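PDB 6GKZ: coclaurine N-methyltransferase from Coptis japonica, which catalyses the S-adenosyl-L-methionine-dependent N-methylation of coclaurine, a tetrahydroisoquinoline, in alkaloid biosynthesis. Local coordinates for residues N89-C94 and I109-L114; S126-G131 and D192-I197; V196-E201 and F224-C229. All coordinates share one frame; numbering follows the deposited sequence.

Overall arrangement
Three neighbouring contacts gather round the amino-acid end of bound S-adenosyl-L-homocysteine. Contact 1 sets the loop 89-94 against helix 104-118 on the carboxylate side of the ligand. Contacts 2 and 3 lie on opposite edges of strand 191-197, which they share at V196 and I197, with strand 126-130 on one edge and strand 221-230 on the other. Between centres, contacts 1 and 3 are about 13 Å apart, contacts 2 and 3 about 12 Å, and contacts 1 and 2 about 15 Å. A probable hydrogen bond of 3.0 Å from C94 N to E198 OE2 joins contact 1 to contact 3, while K91 NZ packs on I197 CG2 at 4.2 Å.

Contact 1: N89-C94 and I109-L114; sequences NLKGSC and IAMLDL. With SAH (S-adenosyl-L-homocysteine), chain E.
The flat amide of N89 meets two aliphatic groups of the helix. L112 CD1 stands over one face, almost straight above CG and 4.1 Å from N89 OD1, whereas I109 CD1 comes at the outer end of the group, well above the plane on the same side as L112 and 3.4 Å from N89 ND2. Neither neighbour is polar; the amide nitrogen finds its hydrogen bond at E108, just before the helix segment, whose other carboxylate oxygen takes the backbone N-H of K91.

K91 runs across this helix face. Its chain is straight as far as CE, which touches M111 CG at 3.7 Å and L112 CD2 at 3.9 Å, and then bends at chi4 (-57°) to bring NZ back to its own loop. There NZ donates to C94 O at 2.7 Å, 22° out of the carbonyl plane, and also bonds Y115 OH. M111, a selenomethionine, crosses K91 at about a right angle and lays CG against C94 O (3.3 Å) and CE against C94 SG (3.6 Å).

With its lysine turned inward, G92, centre of an inverse gamma turn, offers SAH O a weak bond from its backbone N at 3.3 Å, and S93 also binds the ligand. The loop thus lines the carboxylate end of the cofactor pocket of this CFA/CMAS-family methyltransferase, and the helix packs behind it as a second layer.

Contact 2: S126-G131 and D192-I197; sequences SVLDLG and DRILVI. With SAH (S-adenosyl-L-homocysteine), chain E.
S126 and D192 grip each other reciprocally. S126 N donates to D192 OD2 at 3.1 Å with an angle of 169°, on the anti side and tilted 26° from the carboxylate plane, and D192 N donates to S126 OG at 2.9 Å; a weak bond from OG to OD2 closes the set. OG can reach both because chi1 (49°) places it between the backbone N and the carbonyl carbon.

From here these adjacent parallel strands of the Rossmann-like methyltransferase sheet run on through R193 N to S126 O, L128 N to R193 O, L195 N to L128 O at 2.7 Å, and L130 N to L195 O. On one face, I194 CG2 touches L128 CD2 and L130 CD1. The strands then splay: I197 N turns to a water 2.8 Å from D129 OD1, and SAH N donates to G131 O at 3.0 Å and to I197 O at 2.9 Å. G131 probably opens a GxGxxA-type turn.

Further out, S218 holds D192 OD1. With the carboxylate gone, as for an alanine here, S126 N would probably lose its acceptor and S218 OG its mate, the backbone donors staying bonded.

Two carbonyls facing one amino group would be expected to favour its ammonium form.

Contact 3: V196-E201 and F224-C229; sequences VIELFE and FLEHIC. With SAH (S-adenosyl-L-homocysteine), chain E.
Two carboxylate oxygens come unusually close: E198 OE2 is 2.6 Å from E226 OE2, the side chains running side by side in the same direction with their carboxylate planes 35° apart. Each has further partners. E198 OE2 takes the backbone N-H of C94, and E226 OE1 is held by H346 NE2 and Y115 OH. E226 reaches the pair by an extended chain whose CG is anti to the backbone N (chi1 166°), and I197 CG2 packs against its OE2.

Two parallel strands bring these acids together. V196 N donates to F224 O and E226 N to V196 O at 3.0 Å; E198 N then bonds E226 O, although the positive phi of E198 already turns the chain off the strand line. This is the carboxyl end of a central strand in a Rossmann-like methyltransferase sheet, where the chain leaves the sheet beside the cofactor; L199 CD1 lies there against the ribose of SAH.

Beyond that point a side chain supplies the acceptor that the strand backbone no longer offers. E201, bent at chi2 (85°), swings its carboxylate back so that OE2 accepts I228 N at 3.0 Å, the donor standing above the carboxylate plane, while CG packs on I228 CG1 at 3.6 Å. The other oxygen, OE1, accepts a hydrogen bond from a water at 2.7 Å, which also accepts from F200 N at 2.8 Å and donates to E226 O, bridging turn and strand.

On the far side of the sheet from E226, L225 CD1 sits over the centre of the F200 ring in a CH-pi contact, 4.0 Å from the centroid, and also touches V196 CG1. F264 meets F200 edge-to-face. I197 CD1, by contrast, approaches the F224 ring at its edge, 4.2 Å from CE2.

Contact 1: N89-C94 and I109-L114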
loop_
_atom_site.group_PDB
_atom_site.type_symbol
_atom_site.label_atom_id
_atom_site.label_comp_id
_atom_site.label_asym_id
_atom_site.label_seq_id
_atom_site.Cartn_x
_atom_site.Cartn_y
_atom_site.Cartn_z
ATOM N N ASN A 89 15.584 25.605 -15.473
ATOM C CA ASN A 89 16.096 24.242 -15.402
ATOM C C ASN A 89 15.454 23.337 -16.449
ATOM O O ASN A 89 15.882 22.199 -16.634
ATOM C CB ASN A 89 15.873 23.665 -14.001
ATOM C CG ASN A 89 16.633 24.428 -12.928
ATOM O OD1 ASN A 89 17.814 24.175 -12.687
ATOM N ND2 ASN A 89 15.953 25.371 -12.280
ATOM N N LEU A 90 14.419 23.840 -17.120
ATOM C CA LEU A 90 13.657 23.044 -18.087
ATOM C C LEU A 90 13.209 21.725 -17.483
ATOM O O LEU A 90 13.248 20.683 -18.145
ATOM C CB LEU A 90 14.475 22.776 -19.359
ATOM C CG LEU A 90 15.174 23.982 -19.999
ATOM C CD1 LEU A 90 15.855 23.621 -21.341
ATOM C CD2 LEU A 90 14.218 25.150 -20.157
ATOM N N LYS A 91 12.791 21.776 -16.223
ATOM C CA LYS A 91 12.200 20.617 -15.563
ATOM C C LYS A 91 10.767 20.386 -16.072
ATOM O O LYS A 91 9.835 21.115 -15.725
ATOM C CB LYS A 91 12.208 20.792 -14.036
ATOM C CG LYS A 91 11.917 19.506 -13.259
ATOM C CD LYS A 91 12.000 19.719 -11.749
ATOM C CE LYS A 91 11.994 18.393 -10.971
ATOM N NZ LYS A 91 10.801 17.495 -11.211
ATOM N N GLY A 92 10.603 19.367 -16.903
ATOM C CA GLY A 92 9.306 19.031 -17.448
ATOM C C GLY A 92 8.665 17.958 -16.602
ATOM O O GLY A 92 8.361 16.869 -17.079
ATOM N N SER A 93 8.487 18.276 -15.326
ATOM C CA SER A 93 7.805 17.409 -14.369
ATOM C C SER A 93 7.470 18.226 -13.123
ATOM O O SER A 93 7.716 19.428 -13.090
ATOM C CB SER A 93 8.668 16.195 -14.016
ATOM O OG SER A 93 9.968 16.585 -13.586
ATOM N N CYS A 94 6.931 17.577 -12.096
ATOM C CA CYS A 94 6.447 18.289 -10.917
ATOM C C CYS A 94 7.528 19.159 -10.271
ATOM O O CYS A 94 8.687 18.740 -10.143
ATOM C CB CYS A 94 5.899 17.298 -9.888
ATOM S SG CYS A 94 4.869 18.052 -8.591
ATOM N N ILE A 109 14.212 24.231 -8.359
ATOM C CA ILE A 109 15.358 24.027 -7.476
ATOM C C ILE A 109 14.974 23.227 -6.237
ATOM O O ILE A 109 15.534 22.152 -5.958
ATOM C CB ILE A 109 15.974 25.376 -7.019
ATOM C CG1 ILE A 109 16.430 26.200 -8.227
ATOM C CG2 ILE A 109 17.126 25.134 -6.041
ATOM C CD1 ILE A 109 17.293 25.404 -9.190
ATOM N N ALA A 110 14.011 23.765 -5.500
ATOM C CA ALA A 110 13.531 23.139 -4.289
ATOM C C ALA A 110 13.197 21.664 -4.528
ATOM O O ALA A 110 13.506 20.815 -3.690
ATOM C CB ALA A 110 12.320 23.880 -3.765
HETATM N N MSE A 111 12.577 21.359 -5.669
HETATM C CA MSE A 111 12.186 19.981 -5.982
HETATM C C MSE A 111 13.417 19.118 -6.280
HETATM O O MSE A 111 13.540 17.984 -5.813
HETATM C CB MSE A 111 11.212 19.945 -7.171
HETATM C CG MSE A 111 10.720 18.534 -7.536
HETATM SE SE MSE A 111 9.778 17.582 -6.061
HETATM C CE MSE A 111 7.903 17.827 -6.602
ATOM N N LEU A 112 14.332 19.683 -7.049
ATOM C CA LEU A 112 15.582 19.025 -7.369
ATOM C C LEU A 112 16.421 18.721 -6.121
ATOM O O LEU A 112 17.019 17.653 -6.026
ATOM C CB LEU A 112 16.364 19.891 -8.343
ATOM C CG LEU A 112 15.775 19.946 -9.755
ATOM C CD1 LEU A 112 16.514 20.961 -10.584
ATOM C CD2 LEU A 112 15.834 18.570 -10.441
ATOM N N ASP A 113 16.455 19.658 -5.177
ATOM C CA ASP A 113 17.167 19.481 -3.919
ATOM C C ASP A 113 16.492 18.414 -3.055
ATOM O O ASP A 113 17.140 17.694 -2.285
ATOM C CB ASP A 113 17.227 20.796 -3.135
ATOM C CG ASP A 113 18.217 21.795 -3.718
ATOM O OD1 ASP A 113 19.164 21.378 -4.423
ATOM O OD2 ASP A 113 18.048 23.010 -3.454
ATOM N N LEU A 114 15.172 18.327 -3.169
ATOM C CA LEU A 114 14.438 17.326 -2.419
ATOM C C LEU A 114 14.786 15.933 -2.946
ATOM O O LEU A 114 14.951 14.988 -2.163
ATOM C CB LEU A 114 12.946 17.594 -2.508
ATOM C CG LEU A 114 12.075 16.694 -1.657
ATOM C CD1 LEU A 114 12.457 16.873 -0.187
ATOM C CD2 LEU A 114 10.604 17.031 -1.909
HETATM N N SAH E . 12.615 13.046 -15.542
HETATM C CA SAH E . 12.507 14.069 -16.585
HETATM C CB SAH E . 11.714 13.544 -17.787
HETATM C CG SAH E . 10.456 12.719 -17.502
HETATM S SD SAH E . 9.280 12.784 -18.878
HETATM C C SAH E . 11.906 15.382 -16.071
HETATM O O SAH E . 12.095 16.456 -16.654
HETATM O OXT SAH E . 11.226 15.400 -15.047
HETATM C "C5'" SAH E . 9.637 11.134 -19.541
HETATM C "C4'" SAH E . 10.996 11.120 -20.234
HETATM O "O4'" SAH E . 11.484 9.805 -20.301
HETATM C "C3'" SAH E . 11.040 11.666 -21.657
HETATM O "O3'" SAH E . 11.332 13.041 -21.646
HETATM C "C2'" SAH E . 12.179 10.904 -22.295
HETATM O "O2'" SAH E . 13.365 11.692 -22.268
HETATM C "C1'" SAH E . 12.331 9.673 -21.418
HETATM N N9 SAH E . 11.869 8.441 -22.040
HETATM C C8 SAH E . 10.570 8.090 -22.303
HETATM N N7 SAH E . 10.576 6.851 -22.849
HETATM C C5 SAH E . 11.871 6.423 -22.909
HETATM C C6 SAH E . 12.470 5.255 -23.362
HETATM N N6 SAH E . 11.726 4.271 -23.856
HETATM N N1 SAH E . 13.833 5.117 -23.284
HETATM C C2 SAH E . 14.609 6.133 -22.769
HETATM N N3 SAH E . 14.020 7.294 -22.320
HETATM C C4 SAH E . 12.681 7.420 -22.388
#

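Contact 2: S126-G131 and D192-I197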
loop_
_atom_site.group_PDB
_atom_site.type_symbol
_atom_site.label_atom_id
_atom_site.label_comp_id
_atom_site.label_asym_id
_atom_site.label_seq_id
_atom_site.Cartn_x
_atom_site.Cartn_y
_atom_site.Cartn_z
ATOM N N SER A 126 28.439 7.328 -8.194
ATOM C CA SER A 126 27.948 7.242 -9.570
ATOM C C SER A 126 26.420 7.387 -9.579
ATOM O O SER A 126 25.731 6.805 -8.740
ATOM C CB SER A 126 28.364 5.919 -10.202
ATOM O OG SER A 126 28.046 4.839 -9.334
ATOM N N VAL A 127 25.897 8.186 -10.506
ATOM C CA VAL A 127 24.475 8.522 -10.501
ATOM C C VAL A 127 23.873 8.344 -11.888
ATOM O O VAL A 127 24.403 8.840 -12.878
ATOM C CB VAL A 127 24.248 9.963 -10.007
ATOM C CG1 VAL A 127 22.755 10.294 -9.908
ATOM C CG2 VAL A 127 24.938 10.167 -8.670
ATOM N N LEU A 128 22.770 7.603 -11.949
ATOM C CA LEU A 128 22.055 7.359 -13.198
ATOM C C LEU A 128 20.696 8.058 -13.224
ATOM O O LEU A 128 19.816 7.764 -12.403
ATOM C CB LEU A 128 21.840 5.871 -13.411
ATOM C CG LEU A 128 21.156 5.580 -14.740
ATOM C CD1 LEU A 128 22.166 5.883 -15.809
ATOM C CD2 LEU A 128 20.696 4.116 -14.806
ATOM N N ASP A 129 20.528 8.974 -14.170
ATOM C CA ASP A 129 19.260 9.656 -14.350
ATOM C C ASP A 129 18.509 9.007 -15.519
ATOM O O ASP A 129 18.790 9.304 -16.680
ATOM C CB ASP A 129 19.496 11.154 -14.596
ATOM C CG ASP A 129 18.206 11.940 -14.733
ATOM O OD1 ASP A 129 17.132 11.398 -14.388
ATOM O OD2 ASP A 129 18.266 13.108 -15.185
ATOM N N LEU A 130 17.582 8.097 -15.213
ATOM C CA LEU A 130 16.886 7.336 -16.259
ATOM C C LEU A 130 15.691 8.086 -16.801
ATOM O O LEU A 130 14.745 8.348 -16.062
ATOM C CB LEU A 130 16.400 5.998 -15.727
ATOM C CG LEU A 130 17.340 4.817 -15.679
ATOM C CD1 LEU A 130 16.542 3.630 -15.225
ATOM C CD2 LEU A 130 17.946 4.577 -17.058
ATOM N N GLY A 131 15.712 8.403 -18.092
ATOM C CA GLY A 131 14.650 9.198 -18.682
ATOM C C GLY A 131 14.797 10.637 -18.209
ATOM O O GLY A 131 14.029 11.105 -17.370
ATOM N N ASP A 192 25.776 3.625 -7.999
ATOM C CA ASP A 192 25.445 3.744 -6.587
ATOM C C ASP A 192 24.030 4.287 -6.391
ATOM O O ASP A 192 23.358 3.970 -5.396
ATOM C CB ASP A 192 26.464 4.643 -5.890
ATOM C CG ASP A 192 27.872 4.100 -6.011
ATOM O OD1 ASP A 192 28.040 2.874 -5.780
ATOM O OD2 ASP A 192 28.800 4.881 -6.348
ATOM N N ARG A 193 23.569 5.109 -7.330
ATOM C CA ARG A 193 22.218 5.636 -7.209
ATOM C C ARG A 193 21.565 5.898 -8.550
ATOM O O ARG A 193 22.193 6.369 -9.501
ATOM C CB ARG A 193 22.215 6.907 -6.341
ATOM C CG ARG A 193 21.964 6.536 -4.861
ATOM C CD ARG A 193 22.079 7.713 -3.977
ATOM N NE ARG A 193 22.289 7.459 -2.546
ATOM C CZ ARG A 193 22.939 6.439 -1.988
ATOM N NH1 ARG A 193 23.461 5.443 -2.703
ATOM N NH2 ARG A 193 23.059 6.426 -0.671
ATOM N N ILE A 194 20.283 5.570 -8.604
ATOM C CA ILE A 194 19.512 5.650 -9.821
ATOM C C ILE A 194 18.285 6.480 -9.558
ATOM O O ILE A 194 17.551 6.234 -8.600
ATOM C CB ILE A 194 19.110 4.264 -10.327
ATOM C CG1 ILE A 194 20.356 3.381 -10.482
ATOM C CG2 ILE A 194 18.343 4.399 -11.627
ATOM C CD1 ILE A 194 20.143 2.087 -11.218
ATOM N N LEU A 195 18.064 7.472 -10.409
ATOM C CA LEU A 195 16.929 8.353 -10.234
ATOM C C LEU A 195 15.983 8.213 -11.423
ATOM O O LEU A 195 16.409 8.340 -12.566
ATOM C CB LEU A 195 17.402 9.799 -10.066
ATOM C CG LEU A 195 17.948 10.293 -8.720
ATOM C CD1 LEU A 195 18.947 9.338 -8.140
ATOM C CD2 LEU A 195 18.628 11.600 -8.945
ATOM N N VAL A 196 14.711 7.913 -11.137
ATOM C CA VAL A 196 13.656 7.796 -12.150
ATOM C C VAL A 196 12.538 8.807 -11.871
ATOM O O VAL A 196 11.721 8.602 -10.973
ATOM C CB VAL A 196 13.023 6.378 -12.180
ATOM C CG1 VAL A 196 11.898 6.312 -13.207
ATOM C CG2 VAL A 196 14.062 5.292 -12.447
ATOM N N ILE A 197 12.490 9.894 -12.631
ATOM C CA ILE A 197 11.476 10.910 -12.371
ATOM C C ILE A 197 10.373 10.837 -13.426
ATOM O O ILE A 197 10.547 11.308 -14.562
ATOM C CB ILE A 197 12.083 12.349 -12.339
ATOM C CG1 ILE A 197 13.258 12.431 -11.363
ATOM C CG2 ILE A 197 11.019 13.395 -11.984
ATOM C CD1 ILE A 197 12.984 11.871 -10.007
HETATM N N SAH E . 12.615 13.046 -15.542
HETATM C CA SAH E . 12.507 14.069 -16.585
HETATM C CB SAH E . 11.714 13.544 -17.787
HETATM C CG SAH E . 10.456 12.719 -17.502
HETATM S SD SAH E . 9.280 12.784 -18.878
HETATM C C SAH E . 11.906 15.382 -16.071
HETATM O O SAH E . 12.095 16.456 -16.654
HETATM O OXT SAH E . 11.226 15.400 -15.047
HETATM C "C5'" SAH E . 9.637 11.134 -19.541
HETATM C "C4'" SAH E . 10.996 11.120 -20.234
HETATM O "O4'" SAH E . 11.484 9.805 -20.301
HETATM C "C3'" SAH E . 11.040 11.666 -21.657
HETATM O "O3'" SAH E . 11.332 13.041 -21.646
HETATM C "C2'" SAH E . 12.179 10.904 -22.295
HETATM O "O2'" SAH E . 13.365 11.692 -22.268
HETATM C "C1'" SAH E . 12.331 9.673 -21.418
HETATM N N9 SAH E . 11.869 8.441 -22.040
HETATM C C8 SAH E . 10.570 8.090 -22.303
HETATM N N7 SAH E . 10.576 6.851 -22.849
HETATM C C5 SAH E . 11.871 6.423 -22.909
HETATM C C6 SAH E . 12.470 5.255 -23.362
HETATM N N6 SAH E . 11.726 4.271 -23.856
HETATM N N1 SAH E . 13.833 5.117 -23.284
HETATM C C2 SAH E . 14.609 6.133 -22.769
HETATM N N3 SAH E . 14.020 7.294 -22.320
HETATM C C4 SAH E . 12.681 7.420 -22.388
HETATM O O HOH W 1 14.552 10.298 -14.618
#

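Contact 3: V196-E201 and F224-C229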
loop_
_atom_site.group_PDB
_atom_site.type_symbol
_atom_site.label_atom_id
_atom_site.label_comp_id
_atom_site.label_asym_id
_atom_site.label_seq_id
_atom_site.Cartn_x
_atom_site.Cartn_y
_atom_site.Cartn_z
ATOM N N VAL A 196 14.711 7.913 -11.137
ATOM C CA VAL A 196 13.656 7.796 -12.150
ATOM C C VAL A 196 12.538 8.807 -11.871
ATOM O O VAL A 196 11.721 8.602 -10.973
ATOM C CB VAL A 196 13.023 6.378 -12.180
ATOM C CG1 VAL A 196 11.898 6.312 -13.207
ATOM C CG2 VAL A 196 14.062 5.292 -12.447
ATOM N N ILE A 197 12.490 9.894 -12.631
ATOM C CA ILE A 197 11.476 10.910 -12.371
ATOM C C ILE A 197 10.373 10.837 -13.426
ATOM O O ILE A 197 10.547 11.308 -14.562
ATOM C CB ILE A 197 12.083 12.349 -12.339
ATOM C CG1 ILE A 197 13.258 12.431 -11.363
ATOM C CG2 ILE A 197 11.019 13.395 -11.984
ATOM C CD1 ILE A 197 12.984 11.871 -10.007
ATOM N N GLU A 198 9.248 10.227 -13.048
ATOM C CA GLU A 198 8.037 10.202 -13.880
ATOM C C GLU A 198 8.220 9.526 -15.241
ATOM O O GLU A 198 7.637 9.944 -16.233
ATOM C CB GLU A 198 7.504 11.625 -14.080
ATOM C CG GLU A 198 6.982 12.249 -12.785
ATOM C CD GLU A 198 6.437 13.653 -12.964
ATOM O OE1 GLU A 198 5.654 13.876 -13.909
ATOM O OE2 GLU A 198 6.794 14.541 -12.163
ATOM N N LEU A 199 8.994 8.446 -15.264
ATOM C CA LEU A 199 9.137 7.623 -16.454
ATOM C C LEU A 199 8.184 6.396 -16.476
ATOM O O LEU A 199 7.727 5.967 -17.548
ATOM C CB LEU A 199 10.584 7.155 -16.566
ATOM C CG LEU A 199 10.877 6.233 -17.740
ATOM C CD1 LEU A 199 11.029 7.054 -19.007
ATOM C CD2 LEU A 199 12.109 5.422 -17.459
ATOM N N PHE A 200 7.884 5.838 -15.301
ATOM C CA PHE A 200 7.129 4.583 -15.223
ATOM C C PHE A 200 5.697 4.700 -15.729
ATOM O O PHE A 200 5.087 3.691 -16.065
ATOM C CB PHE A 200 7.094 4.038 -13.787
ATOM C CG PHE A 200 8.361 3.352 -13.350
ATOM C CD1 PHE A 200 9.576 3.628 -13.960
ATOM C CD2 PHE A 200 8.335 2.428 -12.307
ATOM C CE1 PHE A 200 10.739 2.982 -13.552
ATOM C CE2 PHE A 200 9.499 1.784 -11.890
ATOM C CZ PHE A 200 10.702 2.064 -12.514
ATOM N N GLU A 201 5.151 5.911 -15.777
ATOM C CA GLU A 201 3.781 6.103 -16.253
ATOM C C GLU A 201 3.657 5.753 -17.738
ATOM O O GLU A 201 2.556 5.500 -18.245
ATOM C CB GLU A 201 3.320 7.548 -16.018
ATOM C CG GLU A 201 3.259 7.990 -14.540
ATOM C CD GLU A 201 4.606 8.503 -14.001
ATOM O OE1 GLU A 201 5.655 7.930 -14.370
ATOM O OE2 GLU A 201 4.617 9.481 -13.214
ATOM N N PHE A 224 15.710 5.756 -6.498
ATOM C CA PHE A 224 14.683 6.727 -6.117
ATOM C C PHE A 224 13.727 6.986 -7.283
ATOM O O PHE A 224 14.133 7.318 -8.398
ATOM C CB PHE A 224 15.299 8.046 -5.651
ATOM C CG PHE A 224 14.277 9.101 -5.316
ATOM C CD1 PHE A 224 13.663 9.121 -4.072
ATOM C CD2 PHE A 224 13.920 10.069 -6.248
ATOM C CE1 PHE A 224 12.714 10.101 -3.762
ATOM C CE2 PHE A 224 12.967 11.042 -5.939
ATOM C CZ PHE A 224 12.363 11.056 -4.696
ATOM N N LEU A 225 12.446 6.837 -6.989
ATOM C CA LEU A 225 11.404 6.974 -7.973
ATOM C C LEU A 225 10.401 8.065 -7.588
ATOM O O LEU A 225 9.918 8.102 -6.452
ATOM C CB LEU A 225 10.689 5.639 -8.124
ATOM C CG LEU A 225 9.333 5.656 -8.803
ATOM C CD1 LEU A 225 9.513 5.712 -10.305
ATOM C CD2 LEU A 225 8.563 4.409 -8.392
ATOM N N GLU A 226 10.090 8.960 -8.526
ATOM C CA GLU A 226 8.910 9.811 -8.374
ATOM C C GLU A 226 7.847 9.391 -9.372
ATOM O O GLU A 226 8.135 9.200 -10.561
ATOM C CB GLU A 226 9.242 11.292 -8.571
ATOM C CG GLU A 226 7.986 12.184 -8.749
ATOM C CD GLU A 226 8.320 13.662 -8.849
ATOM O OE1 GLU A 226 8.723 14.266 -7.831
ATOM O OE2 GLU A 226 8.191 14.229 -9.948
ATOM N N HIS A 227 6.604 9.259 -8.923
ATOM C CA HIS A 227 5.532 9.091 -9.908
ATOM C C HIS A 227 4.212 9.751 -9.518
ATOM O O HIS A 227 3.904 9.915 -8.336
ATOM C CB HIS A 227 5.309 7.609 -10.184
ATOM C CG HIS A 227 4.828 6.841 -8.995
ATOM N ND1 HIS A 227 3.490 6.623 -8.742
ATOM C CD2 HIS A 227 5.505 6.242 -7.990
ATOM C CE1 HIS A 227 3.365 5.920 -7.631
ATOM N NE2 HIS A 227 4.573 5.679 -7.152
ATOM N N ILE A 228 3.437 10.140 -10.530
ATOM C CA ILE A 228 2.104 10.668 -10.277
ATOM C C ILE A 228 1.213 9.494 -9.937
ATOM O O ILE A 228 1.561 8.342 -10.205
ATOM C CB ILE A 228 1.524 11.432 -11.477
ATOM C CG1 ILE A 228 1.447 10.516 -12.704
ATOM C CG2 ILE A 228 2.351 12.678 -11.760
ATOM C CD1 ILE A 228 0.378 10.899 -13.686
ATOM N N CYS A 229 0.058 9.771 -9.351
ATOM C CA CYS A 229 -0.753 8.686 -8.851
ATOM C C CYS A 229 -2.073 9.219 -8.397
ATOM O O CYS A 229 -2.260 10.426 -8.316
ATOM C CB CYS A 229 -0.058 7.976 -7.677
ATOM S SG CYS A 229 0.134 8.991 -6.162
HETATM N N SAH E . 12.615 13.046 -15.542
HETATM C CA SAH E . 12.507 14.069 -16.585
HETATM C CB SAH E . 11.714 13.544 -17.787
HETATM C CG SAH E . 10.456 12.719 -17.502
HETATM S SD SAH E . 9.280 12.784 -18.878
HETATM C C SAH E . 11.906 15.382 -16.071
HETATM O O SAH E . 12.095 16.456 -16.654
HETATM O OXT SAH E . 11.226 15.400 -15.047
HETATM C "C5'" SAH E . 9.637 11.134 -19.541
HETATM C "C4'" SAH E . 10.996 11.120 -20.234
HETATM O "O4'" SAH E . 11.484 9.805 -20.301
HETATM C "C3'" SAH E . 11.040 11.666 -21.657
HETATM O "O3'" SAH E . 11.332 13.041 -21.646
HETATM C "C2'" SAH E . 12.179 10.904 -22.295
HETATM O "O2'" SAH E . 13.365 11.692 -22.268
HETATM C "C1'" SAH E . 12.331 9.673 -21.418
HETATM N N9 SAH E . 11.869 8.441 -22.040
HETATM C C8 SAH E . 10.570 8.090 -22.303
HETATM N N7 SAH E . 10.576 6.851 -22.849
HETATM C C5 SAH E . 11.871 6.423 -22.909
HETATM C C6 SAH E . 12.470 5.255 -23.362
HETATM N N6 SAH E . 11.726 4.271 -23.856
HETATM N N1 SAH E . 13.833 5.117 -23.284
HETATM C C2 SAH E . 14.609 6.133 -22.769
HETATM N N3 SAH E . 14.020 7.294 -22.320
HETATM C C4 SAH E . 12.681 7.420 -22.388
HETATM O O HOH W 2 7.629 7.083 -12.794
#